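Local coordinates for uncharacterized protein ScGH5_18 (Streptomyces cattleya, PDB 7LR8) that probably hydrolyses the beta-1,4 linkage of the mannose-GlcNAc disaccharide derived from N-glycan cores, acting as a family 5 glycoside hydrolase, at residues A232-T237 against V382-M387; H245-V250 against L293-V298; Y280-A285 against G336-E341. The protein carries 1 engineered substitution. All coordinates share one frame; numbering follows the deposited sequence.

Contact 1. Residues A232-T237 against V382-M387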
ATOM      1  N   ALA B 232       3.977  -7.104  31.528  1.00 22.22           N
ATOM      2  CA  ALA B 232       4.228  -8.516  31.814  1.00 23.45           C
ATOM      3  C   ALA B 232       5.718  -8.800  31.966  1.00 26.59           C
ATOM      4  O   ALA B 232       6.124  -9.597  32.821  1.00 27.97           O
ATOM      5  CB  ALA B 232       3.629  -9.391  30.717  1.00 26.92           C
ATOM      6  N   GLN B 233       6.550  -8.166  31.138  1.00 25.84           N
ATOM      7  CA  GLN B 233       7.980  -8.445  31.175  1.00 28.08           C
ATOM      8  C   GLN B 233       8.587  -8.039  32.511  1.00 31.62           C
ATOM      9  O   GLN B 233       9.463  -8.731  33.042  1.00 32.63           O
ATOM     10  CB  GLN B 233       8.678  -7.716  30.026  1.00 29.82           C
ATOM     11  CG  GLN B 233       8.244  -8.186  28.649  1.00 29.54           C
ATOM     12  CD  GLN B 233       7.131  -7.338  28.039  1.00 28.63           C
ATOM     13  OE1 GLN B 233       6.229  -6.852  28.737  1.00 27.05           O
ATOM     14  NE2 GLN B 233       7.180  -7.177  26.726  1.00 28.10           N
ATOM     15  N   ARG B 234       8.134  -6.919  33.071  1.00 30.95           N
ATOM     16  CA  ARG B 234       8.740  -6.389  34.285  1.00 35.78           C
ATOM     17  C   ARG B 234       8.154  -7.005  35.548  1.00 31.26           C
ATOM     18  O   ARG B 234       8.897  -7.356  36.469  1.00 34.31           O
ATOM     19  CB  ARG B 234       8.569  -4.866  34.326  1.00 37.31           C
ATOM     20  CG  ARG B 234       9.141  -4.219  35.576  1.00 50.06           C
ATOM     21  CD  ARG B 234       9.076  -2.710  35.478  1.00 59.61           C
ATOM     22  NE  ARG B 234       9.760  -2.224  34.284  1.00 66.58           N
ATOM     23  CZ  ARG B 234      10.951  -1.635  34.290  1.00 69.08           C
ATOM     24  NH1 ARG B 234      11.598  -1.457  35.434  1.00 69.79           N
ATOM     25  NH2 ARG B 234      11.493  -1.222  33.152  1.00 69.81           N
ATOM     26  N   TYR B 235       6.830  -7.152  35.598  1.00 27.75           N
ATOM     27  CA  TYR B 235       6.142  -7.593  36.807  1.00 27.94           C
ATOM     28  C   TYR B 235       5.722  -9.055  36.778  1.00 37.96           C
ATOM     29  O   TYR B 235       5.500  -9.638  37.846  1.00 33.11           O
ATOM     30  CB  TYR B 235       4.916  -6.700  37.045  1.00 29.10           C
ATOM     31  CG  TYR B 235       5.305  -5.244  37.128  1.00 26.21           C
ATOM     32  CD1 TYR B 235       5.961  -4.749  38.251  1.00 35.43           C
ATOM     33  CD2 TYR B 235       5.062  -4.373  36.069  1.00 25.42           C
ATOM     34  CE1 TYR B 235       6.342  -3.423  38.336  1.00 31.64           C
ATOM     35  CE2 TYR B 235       5.442  -3.037  36.140  1.00 28.78           C
ATOM     36  CZ  TYR B 235       6.081  -2.571  37.275  1.00 34.65           C
ATOM     37  OH  TYR B 235       6.462  -1.256  37.369  1.00 32.49           O
ATOM     38  N   GLY B 236       5.617  -9.655  35.606  1.00 27.60           N
ATOM     39  CA  GLY B 236       5.333 -11.069  35.467  1.00 28.25           C
ATOM     40  C   GLY B 236       3.917 -11.313  34.974  1.00 26.94           C
ATOM     41  O   GLY B 236       2.997 -10.525  35.222  1.00 26.49           O
ATOM     42  N   THR B 237       3.735 -12.443  34.283  1.00 28.26           N
ATOM     43  CA  THR B 237       2.426 -12.815  33.745  1.00 29.25           C
ATOM     44  C   THR B 237       1.329 -12.795  34.808  1.00 32.28           C
ATOM     45  O   THR B 237       0.223 -12.297  34.572  1.00 34.68           O
ATOM     46  CB  THR B 237       2.499 -14.213  33.133  1.00 40.63           C
ATOM     47  OG1 THR B 237       3.471 -14.241  32.082  1.00 44.11           O
ATOM     48  CG2 THR B 237       1.137 -14.603  32.593  1.00 42.66           C
ATOM     49  N   VAL B 382       4.323   6.669  39.071  1.00 23.96           N
ATOM     50  CA  VAL B 382       2.862   6.700  39.142  1.00 22.52           C
ATOM     51  C   VAL B 382       2.295   5.298  38.935  1.00 26.91           C
ATOM     52  O   VAL B 382       1.423   4.842  39.689  1.00 22.61           O
ATOM     53  CB  VAL B 382       2.305   7.706  38.114  1.00 21.60           C
ATOM     54  CG1 VAL B 382       0.830   7.470  37.859  1.00 20.39           C
ATOM     55  CG2 VAL B 382       2.538   9.129  38.596  1.00 22.84           C
ATOM     56  N   PHE B 383       2.808   4.590  37.924  1.00 23.04           N
ATOM     57  CA  PHE B 383       2.392   3.220  37.635  1.00 24.29           C
ATOM     58  C   PHE B 383       2.517   2.327  38.866  1.00 22.65           C
ATOM     59  O   PHE B 383       1.565   1.634  39.245  1.00 26.26           O
ATOM     60  CB  PHE B 383       3.245   2.665  36.486  1.00 24.57           C
ATOM     61  CG  PHE B 383       2.835   1.291  36.010  1.00 24.48           C
ATOM     62  CD1 PHE B 383       3.150   0.150  36.743  1.00 26.37           C
ATOM     63  CD2 PHE B 383       2.157   1.141  34.807  1.00 23.19           C
ATOM     64  CE1 PHE B 383       2.776  -1.109  36.303  1.00 28.88           C
ATOM     65  CE2 PHE B 383       1.786  -0.126  34.351  1.00 25.19           C
ATOM     66  CZ  PHE B 383       2.088  -1.246  35.100  1.00 25.34           C
ATOM     67  N   GLU B 384       3.695   2.322  39.495  1.00 24.48           N
ATOM     68  CA  GLU B 384       3.931   1.413  40.616  1.00 26.35           C
ATOM     69  C   GLU B 384       3.144   1.834  41.851  1.00 31.96           C
ATOM     70  O   GLU B 384       2.651   0.977  42.594  1.00 30.71           O
ATOM     71  CB  GLU B 384       5.427   1.329  40.924  1.00 31.32           C
ATOM     72  CG  GLU B 384       6.255   0.984  39.694  1.00 39.41           C
ATOM     73  CD  GLU B 384       7.545   0.246  40.007  1.00 43.70           C
ATOM     74  OE1 GLU B 384       8.119   0.464  41.095  1.00 45.64           O
ATOM     75  OE2 GLU B 384       7.988  -0.549  39.150  1.00 40.65           O
ATOM     76  N   ALA B 385       3.001   3.140  42.089  1.00 27.97           N
ATOM     77  CA  ALA B 385       2.177   3.572  43.216  1.00 29.22           C
ATOM     78  C   ALA B 385       0.717   3.189  43.009  1.00 26.01           C
ATOM     79  O   ALA B 385       0.029   2.823  43.967  1.00 28.79           O
ATOM     80  CB  ALA B 385       2.310   5.078  43.437  1.00 27.08           C
ATOM     81  N   PHE B 386       0.221   3.269  41.773  1.00 23.35           N
ATOM     82  CA  PHE B 386      -1.163   2.876  41.511  1.00 21.43           C
ATOM     83  C   PHE B 386      -1.363   1.394  41.777  1.00 24.39           C
ATOM     84  O   PHE B 386      -2.374   0.988  42.365  1.00 23.04           O
ATOM     85  CB  PHE B 386      -1.560   3.210  40.067  1.00 20.00           C
ATOM     86  CG  PHE B 386      -3.015   2.926  39.755  1.00 20.21           C
ATOM     87  CD1 PHE B 386      -3.429   1.649  39.386  1.00 20.10           C
ATOM     88  CD2 PHE B 386      -3.961   3.946  39.807  1.00 19.30           C
ATOM     89  CE1 PHE B 386      -4.772   1.386  39.102  1.00 21.17           C
ATOM     90  CE2 PHE B 386      -5.307   3.701  39.523  1.00 18.92           C
ATOM     91  CZ  PHE B 386      -5.712   2.416  39.170  1.00 22.42           C
ATOM     92  N   MET B 387      -0.408   0.572  41.347  1.00 25.14           N
ATOM     93  CA  MET B 387      -0.534  -0.863  41.552  1.00 23.97           C
ATOM     94  C   MET B 387      -0.425  -1.234  43.022  1.00 25.99           C
ATOM     95  O   MET B 387      -1.063  -2.197  43.457  1.00 27.16           O
ATOM     96  CB  MET B 387       0.517  -1.606  40.732  1.00 25.02           C
ATOM     97  CG  MET B 387       0.301  -1.479  39.221  1.00 23.66           C
ATOM     98  SD  MET B 387      -1.388  -1.930  38.744  1.00 23.68           S
ATOM     99  CE  MET B 387      -1.338  -1.549  36.977  1.00 21.65           C
TER
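Y235 reaches across to E384 and F383 and makes nearly all of this contact, one partner polar and the other aromatic. The polar part is a hydrogen bond from Y235 OH to E384 OE2, modelled as very short at 2.4 Å, a length to be read with caution. OE2 lies at the edge of the phenol ring, in its plane, whereas the carboxylate as a whole is turned 63° from the ring. E384 leaves its helix with CG anti to the carbonyl carbon (chi1 -53°) and runs extended beyond it, which carries the acid out to the hydroxyl. The same OH also bonds to the backbone N of G379, so both a carboxylate and a main-chain amide hold the phenol end. R234 NH1 stands 5.3 Å from E384 OE2, too far for a salt bridge, though the opposite charge probably steadies the acid.

The aromatic part joins Y235 CE2 to F383 CE1 at 3.3 Å. The two planes are only 10° apart, but the rings are slid past each other, with centroids 5.3 Å apart and little overlap. One face of the tyrosine ring is covered by its own neighbour, R234 CG, 3.8 Å above the centre. An alanine in place of Y235 is likely to leave the E384 carboxylate without its hydroxyl partner and F383 CE1 without the ring carbon that packs against it.

Here a short helix following strand 221-225 of the (beta/alpha)8 barrel meets helix 381-391, which packs on strand 358-362 of the small C-terminal parallel sheet: a seam between barrel and appended domain.

Contact 2. Residues H245-V250 against L293-V298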
ATOM      1  N   HIS B 245      -3.814  -3.898  34.564  1.00 17.91           N
ATOM      2  CA  HIS B 245      -3.314  -2.888  33.644  1.00 17.38           C
ATOM      3  C   HIS B 245      -4.454  -2.155  32.945  1.00 20.23           C
ATOM      4  O   HIS B 245      -4.397  -0.932  32.766  1.00 18.75           O
ATOM      5  CB  HIS B 245      -2.361  -3.522  32.627  1.00 17.86           C
ATOM      6  CG  HIS B 245      -1.754  -2.524  31.688  1.00 19.46           C
ATOM      7  ND1 HIS B 245      -2.379  -2.115  30.524  1.00 18.73           N
ATOM      8  CD2 HIS B 245      -0.609  -1.808  31.774  1.00 20.25           C
ATOM      9  CE1 HIS B 245      -1.626  -1.211  29.923  1.00 19.81           C
ATOM     10  NE2 HIS B 245      -0.555  -0.997  30.666  1.00 18.34           N
ATOM     11  N   ALA B 246      -5.503  -2.872  32.553  1.00 21.46           N
ATOM     12  CA  ALA B 246      -6.591  -2.208  31.840  1.00 19.09           C
ATOM     13  C   ALA B 246      -7.376  -1.275  32.761  1.00 20.81           C
ATOM     14  O   ALA B 246      -7.752  -0.169  32.352  1.00 21.30           O
ATOM     15  CB  ALA B 246      -7.508  -3.247  31.196  1.00 18.21           C
ATOM     16  N   ALA B 247      -7.642  -1.700  34.005  1.00 22.00           N
ATOM     17  CA  ALA B 247      -8.277  -0.811  34.976  1.00 21.66           C
ATOM     18  C   ALA B 247      -7.402   0.405  35.257  1.00 23.13           C
ATOM     19  O   ALA B 247      -7.906   1.513  35.467  1.00 21.22           O
ATOM     20  CB  ALA B 247      -8.572  -1.573  36.276  1.00 19.07           C
ATOM     21  N   TYR B 248      -6.083   0.216  35.275  1.00 17.15           N
ATOM     22  CA  TYR B 248      -5.179   1.352  35.440  1.00 20.72           C
ATOM     23  C   TYR B 248      -5.360   2.383  34.331  1.00 21.43           C
ATOM     24  O   TYR B 248      -5.428   3.589  34.595  1.00 22.48           O
ATOM     25  CB  TYR B 248      -3.742   0.865  35.444  1.00 23.59           C
ATOM     26  CG  TYR B 248      -2.709   1.968  35.383  1.00 20.06           C
ATOM     27  CD1 TYR B 248      -2.682   2.971  36.341  1.00 21.62           C
ATOM     28  CD2 TYR B 248      -1.729   1.968  34.406  1.00 21.06           C
ATOM     29  CE1 TYR B 248      -1.719   3.971  36.306  1.00 19.70           C
ATOM     30  CE2 TYR B 248      -0.758   2.954  34.369  1.00 20.44           C
ATOM     31  CZ  TYR B 248      -0.757   3.948  35.318  1.00 23.90           C
ATOM     32  OH  TYR B 248       0.213   4.927  35.281  1.00 24.30           O
ATOM     33  N   LEU B 249      -5.366   1.937  33.075  1.00 20.35           N
ATOM     34  CA  LEU B 249      -5.506   2.901  31.986  1.00 19.79           C
ATOM     35  C   LEU B 249      -6.838   3.631  32.088  1.00 20.41           C
ATOM     36  O   LEU B 249      -6.920   4.835  31.807  1.00 21.52           O
ATOM     37  CB  LEU B 249      -5.372   2.207  30.631  1.00 22.41           C
ATOM     38  CG  LEU B 249      -3.972   1.848  30.139  1.00 25.22           C
ATOM     39  CD1 LEU B 249      -4.079   1.287  28.728  1.00 26.51           C
ATOM     40  CD2 LEU B 249      -3.039   3.058  30.181  1.00 26.59           C
ATOM     41  N   VAL B 250      -7.890   2.918  32.501  1.00 21.06           N
ATOM     42  CA  VAL B 250      -9.204   3.536  32.666  1.00 20.98           C
ATOM     43  C   VAL B 250      -9.131   4.664  33.685  1.00 22.88           C
ATOM     44  O   VAL B 250      -9.568   5.790  33.423  1.00 24.75           O
ATOM     45  CB  VAL B 250     -10.247   2.474  33.069  1.00 19.51           C
ATOM     46  CG1 VAL B 250     -11.534   3.124  33.611  1.00 22.32           C
ATOM     47  CG2 VAL B 250     -10.553   1.548  31.895  1.00 22.26           C
ATOM     48  N   LEU B 293     -14.375  -3.794  35.524  1.00 23.78           N
ATOM     49  CA  LEU B 293     -15.753  -3.541  35.927  1.00 22.26           C
ATOM     50  C   LEU B 293     -15.870  -3.044  37.366  1.00 26.39           C
ATOM     51  O   LEU B 293     -16.968  -2.654  37.780  1.00 29.85           O
ATOM     52  CB  LEU B 293     -16.597  -4.808  35.729  1.00 29.39           C
ATOM     53  CG  LEU B 293     -16.828  -5.264  34.279  1.00 30.10           C
ATOM     54  CD1 LEU B 293     -17.757  -6.472  34.250  1.00 35.09           C
ATOM     55  CD2 LEU B 293     -17.382  -4.147  33.417  1.00 34.86           C
ATOM     56  N   ASP B 294     -14.780  -3.044  38.134  1.00 26.03           N
ATOM     57  CA  ASP B 294     -14.724  -2.355  39.419  1.00 27.16           C
ATOM     58  C   ASP B 294     -14.393  -0.863  39.268  1.00 24.33           C
ATOM     59  O   ASP B 294     -14.163  -0.181  40.271  1.00 32.65           O
ATOM     60  CB  ASP B 294     -13.698  -3.040  40.330  1.00 26.47           C
ATOM     61  CG  ASP B 294     -13.851  -2.658  41.788  1.00 27.04           C
ATOM     62  OD1 ASP B 294     -15.001  -2.623  42.291  1.00 29.11           O
ATOM     63  OD2 ASP B 294     -12.806  -2.407  42.434  1.00 30.50           O
ATOM     64  N   CYS B 295     -14.349  -0.361  38.041  1.00 23.80           N
ATOM     65  CA  CYS B 295     -14.121   1.045  37.739  1.00 24.52           C
ATOM     66  C   CYS B 295     -15.419   1.670  37.269  1.00 24.48           C
ATOM     67  O   CYS B 295     -16.069   1.101  36.383  1.00 25.44           O
ATOM     68  CB  CYS B 295     -13.067   1.201  36.643  1.00 25.81           C
ATOM     69  SG  CYS B 295     -11.437   0.619  37.094  1.00 25.19           S
ATOM     70  N   PRO B 296     -15.840   2.803  37.829  1.00 25.17           N
ATOM     71  CA  PRO B 296     -17.080   3.431  37.366  1.00 25.73           C
ATOM     72  C   PRO B 296     -16.877   4.133  36.034  1.00 25.11           C
ATOM     73  O   PRO B 296     -15.752   4.418  35.611  1.00 25.47           O
ATOM     74  CB  PRO B 296     -17.413   4.441  38.472  1.00 29.95           C
ATOM     75  CG  PRO B 296     -16.398   4.233  39.558  1.00 31.88           C
ATOM     76  CD  PRO B 296     -15.224   3.557  38.927  1.00 29.48           C
ATOM     77  N   GLU B 297     -18.001   4.435  35.379  1.00 24.93           N
ATOM     78  CA  GLU B 297     -18.014   5.209  34.130  1.00 25.24           C
ATOM     79  C   GLU B 297     -17.203   4.533  33.028  1.00 26.02           C
ATOM     80  O   GLU B 297     -16.608   5.202  32.183  1.00 29.52           O
ATOM     81  CB  GLU B 297     -17.511   6.642  34.347  1.00 26.87           C
ATOM     82  CG  GLU B 297     -18.552   7.580  34.955  1.00 32.64           C
ATOM     83  CD  GLU B 297     -18.656   7.471  36.468  1.00 43.31           C
ATOM     84  OE1 GLU B 297     -17.615   7.314  37.135  1.00 43.80           O
ATOM     85  OE2 GLU B 297     -19.787   7.559  36.993  1.00 42.84           O
ATOM     86  N   VAL B 298     -17.169   3.207  33.023  1.00 24.70           N
ATOM     87  CA  VAL B 298     -16.592   2.473  31.901  1.00 22.31           C
ATOM     88  C   VAL B 298     -17.670   2.388  30.831  1.00 24.43           C
ATOM     89  O   VAL B 298     -18.749   1.825  31.073  1.00 26.40           O
ATOM     90  CB  VAL B 298     -16.130   1.072  32.327  1.00 23.36           C
ATOM     91  CG1 VAL B 298     -15.787   0.246  31.093  1.00 25.09           C
ATOM     92  CG2 VAL B 298     -14.948   1.144  33.301  1.00 25.87           C
TER
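A247 and V250 meet C295 and V298 without any ring or other planar side chain between them; the flat groups of this helix turn to different neighbours. Y248 has its CB directed away from the loop, and its ring packs edge-to-face with F383 and meets F386 with the planes at about 55°, while its OH bonds to the carbonyl of C376. H245 ND1 and S225 OG share a hydrogen bond.

The touching itself is aliphatic and sulfur. A247 CB sits 3.7 Å from C295 SG, with A247 O a little farther from the sulfur. One turn on, a single methyl of V250 does double duty: CG1 lies 3.9 Å from C295 CB and 4.0 Å from V298 CG2. With chi1 at 165°, that CG1 is anti to the backbone N, and this swings it into the angle between the cysteine and the second valine. The two valine side chains cross at about a right angle. Small residues let the helix come near the loop, A247 and C295 having their CA atoms 6.7 Å apart.

The loop carries the chain from helix 281-293 into strand 298-304. K254, just past the end of helix 240-253, bonds P296 O, and R395 makes a salt bridge with D294 OD2. All four touching residues are buried, and within the four-residue patch itself the hold is shape and exclusion of water, the polar bonds lying around it.

Contact 3. Residues Y280-A285 against G336-E341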
ATOM      1  N   TYR B 280      -3.246 -19.669  30.357  1.00 27.32           N
ATOM      2  CA  TYR B 280      -3.648 -18.699  31.367  1.00 31.67           C
ATOM      3  C   TYR B 280      -4.610 -17.652  30.816  1.00 28.09           C
ATOM      4  O   TYR B 280      -5.080 -16.794  31.571  1.00 25.93           O
ATOM      5  CB  TYR B 280      -2.405 -18.011  31.950  1.00 32.72           C
ATOM      6  CG  TYR B 280      -2.671 -17.131  33.151  1.00 42.19           C
ATOM      7  CD1 TYR B 280      -3.044 -17.681  34.372  1.00 53.12           C
ATOM      8  CD2 TYR B 280      -2.536 -15.753  33.069  1.00 45.27           C
ATOM      9  CE1 TYR B 280      -3.284 -16.879  35.470  1.00 57.73           C
ATOM     10  CE2 TYR B 280      -2.778 -14.944  34.161  1.00 48.83           C
ATOM     11  CZ  TYR B 280      -3.151 -15.511  35.356  1.00 56.50           C
ATOM     12  OH  TYR B 280      -3.388 -14.708  36.446  1.00 66.26           O
ATOM     13  N   ALA B 281      -4.926 -17.710  29.522  1.00 23.43           N
ATOM     14  CA  ALA B 281      -5.703 -16.641  28.903  1.00 21.96           C
ATOM     15  C   ALA B 281      -7.086 -16.515  29.534  1.00 21.98           C
ATOM     16  O   ALA B 281      -7.590 -15.400  29.709  1.00 21.57           O
ATOM     17  CB  ALA B 281      -5.824 -16.874  27.397  1.00 23.22           C
ATOM     18  N   ALA B 282      -7.723 -17.646  29.869  1.00 24.37           N
ATOM     19  CA  ALA B 282      -9.057 -17.578  30.461  1.00 29.00           C
ATOM     20  C   ALA B 282      -9.016 -16.917  31.833  1.00 23.88           C
ATOM     21  O   ALA B 282      -9.819 -16.018  32.128  1.00 28.18           O
ATOM     22  CB  ALA B 282      -9.673 -18.979  30.562  1.00 29.26           C
ATOM     23  N   GLU B 283      -8.097 -17.364  32.694  1.00 24.94           N
ATOM     24  CA  GLU B 283      -7.947 -16.750  34.011  1.00 26.36           C
ATOM     25  C   GLU B 283      -7.603 -15.274  33.894  1.00 27.15           C
ATOM     26  O   GLU B 283      -8.093 -14.447  34.675  1.00 29.07           O
ATOM     27  CB  GLU B 283      -6.861 -17.459  34.814  1.00 27.45           C
ATOM     28  CG  GLU B 283      -7.297 -18.713  35.503  1.00 40.14           C
ATOM     29  CD  GLU B 283      -6.140 -19.367  36.212  1.00 45.84           C
ATOM     30  OE1 GLU B 283      -5.665 -18.801  37.218  1.00 50.17           O
ATOM     31  OE2 GLU B 283      -5.687 -20.427  35.740  1.00 54.44           O
ATOM     32  N   PHE B 284      -6.749 -14.928  32.931  1.00 24.44           N
ATOM     33  CA  PHE B 284      -6.339 -13.540  32.776  1.00 23.16           C
ATOM     34  C   PHE B 284      -7.507 -12.676  32.331  1.00 22.50           C
ATOM     35  O   PHE B 284      -7.659 -11.539  32.798  1.00 25.16           O
ATOM     36  CB  PHE B 284      -5.183 -13.447  31.775  1.00 24.67           C
ATOM     37  CG  PHE B 284      -4.919 -12.057  31.276  1.00 23.32           C
ATOM     38  CD1 PHE B 284      -4.120 -11.183  32.000  1.00 23.06           C
ATOM     39  CD2 PHE B 284      -5.475 -11.616  30.086  1.00 24.34           C
ATOM     40  CE1 PHE B 284      -3.887  -9.887  31.531  1.00 20.51           C
ATOM     41  CE2 PHE B 284      -5.244 -10.332  29.623  1.00 21.52           C
ATOM     42  CZ  PHE B 284      -4.446  -9.472  30.351  1.00 22.12           C
ATOM     43  N   ALA B 285      -8.329 -13.192  31.416  1.00 23.80           N
ATOM     44  CA  ALA B 285      -9.468 -12.423  30.921  1.00 20.23           C
ATOM     45  C   ALA B 285     -10.453 -12.144  32.048  1.00 21.12           C
ATOM     46  O   ALA B 285     -10.927 -11.013  32.202  1.00 22.58           O
ATOM     47  CB  ALA B 285     -10.150 -13.172  29.774  1.00 20.25           C
ATOM     48  N   GLY B 336     -12.785 -17.210  25.289  1.00 22.40           N
ATOM     49  CA  GLY B 336     -14.127 -16.854  24.857  1.00 22.30           C
ATOM     50  C   GLY B 336     -15.187 -17.309  25.844  1.00 24.68           C
ATOM     51  O   GLY B 336     -16.149 -16.586  26.116  1.00 24.30           O
ATOM     52  N   ARG B 337     -15.027 -18.514  26.397  1.00 25.87           N
ATOM     53  CA  ARG B 337     -15.945 -18.954  27.442  1.00 26.06           C
ATOM     54  C   ARG B 337     -15.842 -18.059  28.671  1.00 26.21           C
ATOM     55  O   ARG B 337     -16.858 -17.735  29.299  1.00 27.65           O
ATOM     56  CB  ARG B 337     -15.669 -20.416  27.811  1.00 26.53           C
ATOM     57  CG  ARG B 337     -16.705 -21.405  27.292  1.00 50.89           C
ATOM     58  CD  ARG B 337     -16.370 -22.835  27.716  1.00 57.46           C
ATOM     59  NE  ARG B 337     -15.024 -23.211  27.299  1.00 65.03           N
ATOM     60  CZ  ARG B 337     -14.720 -23.669  26.088  1.00 66.92           C
ATOM     61  NH1 ARG B 337     -15.673 -23.813  25.174  1.00 70.83           N
ATOM     62  NH2 ARG B 337     -13.465 -23.979  25.788  1.00 60.31           N
ATOM     63  N   ALA B 338     -14.623 -17.640  29.020  1.00 24.38           N
ATOM     64  CA  ALA B 338     -14.428 -16.831  30.219  1.00 24.05           C
ATOM     65  C   ALA B 338     -15.046 -15.449  30.060  1.00 25.01           C
ATOM     66  O   ALA B 338     -15.705 -14.943  30.978  1.00 25.51           O
ATOM     67  CB  ALA B 338     -12.938 -16.709  30.544  1.00 27.28           C
ATOM     68  N   VAL B 339     -14.824 -14.807  28.909  1.00 23.93           N
ATOM     69  CA  VAL B 339     -15.418 -13.491  28.699  1.00 21.53           C
ATOM     70  C   VAL B 339     -16.940 -13.596  28.695  1.00 23.37           C
ATOM     71  O   VAL B 339     -17.633 -12.775  29.311  1.00 25.34           O
ATOM     72  CB  VAL B 339     -14.891 -12.852  27.397  1.00 22.39           C
ATOM     73  CG1 VAL B 339     -15.605 -11.528  27.150  1.00 25.14           C
ATOM     74  CG2 VAL B 339     -13.381 -12.647  27.482  1.00 21.09           C
ATOM     75  N   ALA B 340     -17.483 -14.617  28.020  1.00 22.88           N
ATOM     76  CA  ALA B 340     -18.934 -14.802  27.978  1.00 23.83           C
ATOM     77  C   ALA B 340     -19.518 -14.967  29.372  1.00 27.96           C
ATOM     78  O   ALA B 340     -20.604 -14.447  29.668  1.00 25.46           O
ATOM     79  CB  ALA B 340     -19.286 -16.009  27.111  1.00 24.51           C
ATOM     80  N   GLU B 341     -18.836 -15.729  30.231  1.00 25.16           N
ATOM     81  CA  GLU B 341     -19.324 -15.909  31.592  1.00 26.30           C
ATOM     82  C   GLU B 341     -19.241 -14.608  32.376  1.00 26.23           C
ATOM     83  O   GLU B 341     -20.149 -14.292  33.151  1.00 27.63           O
ATOM     84  CB  GLU B 341     -18.540 -17.022  32.288  1.00 31.05           C
ATOM     85  CG  GLU B 341     -18.872 -17.193  33.774  1.00 46.18           C
ATOM     86  CD  GLU B 341     -20.277 -17.745  34.028  1.00 65.46           C
ATOM     87  OE1 GLU B 341     -20.968 -18.123  33.056  1.00 70.94           O
ATOM     88  OE2 GLU B 341     -20.686 -17.808  35.211  1.00 70.34           O
TER
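Two neighbouring helices on the outside of the (beta/alpha)8 barrel, 281-293 and 334-349, come together here through A282, A285, A338 and V339. The first helix leads into the last barrel strand, 298-304, and the second follows that strand. Alanines make the interface narrow: the CA atoms of A282 and A338 are 5.4 Å apart. The A338 methyl points at the first helix and comes alongside the A282 methyl, CB to CB at 4.0 Å, and it also presses on the opposing backbone, with its CB 3.6 Å from A282 O. That carbonyl has a polar partner in its own helix, T286 OG1. One turn on along helix 281-293, A285 CB touches CG2 of V339, the residue after A338, at 4.0 Å. V339 keeps CG1 anti to the backbone N (chi1 176°), which places the other methyl, CG2, beside that N, where it reaches the alanine.

The contact therefore has an outer, partly exposed alanine pair and a buried inner alanine-valine pair. Beneath the inner pair, W303 of strand 298-304 is touched by both A285 and V339, so the two helices share one strand residue as their floor. V339 further rests on I289 of helix 281-293 and on F50, in the loop ahead of strand 52-55.

Overall arrangement
Contact 2 is fully buried, whereas contacts 1 and 3 lie farther out and are only partly so. Helix 281-293 supplies one side of contact 3 and runs into the loop of contact 2, whose end starts strand 298-304. Contacts 1 and 2 touch through Y248, by which barrel helix 240-253 leans on helix 381-391. Contact 1 touches contact 3 lightly, T237 CG2 against Y280 CD2. Chemistry follows place: the domain seam uses a phenol-carboxylate bond and slid rings, while the two contacts between elements of the barrel domain rely on small apolar groups, with a cysteine sulfur in contact 2.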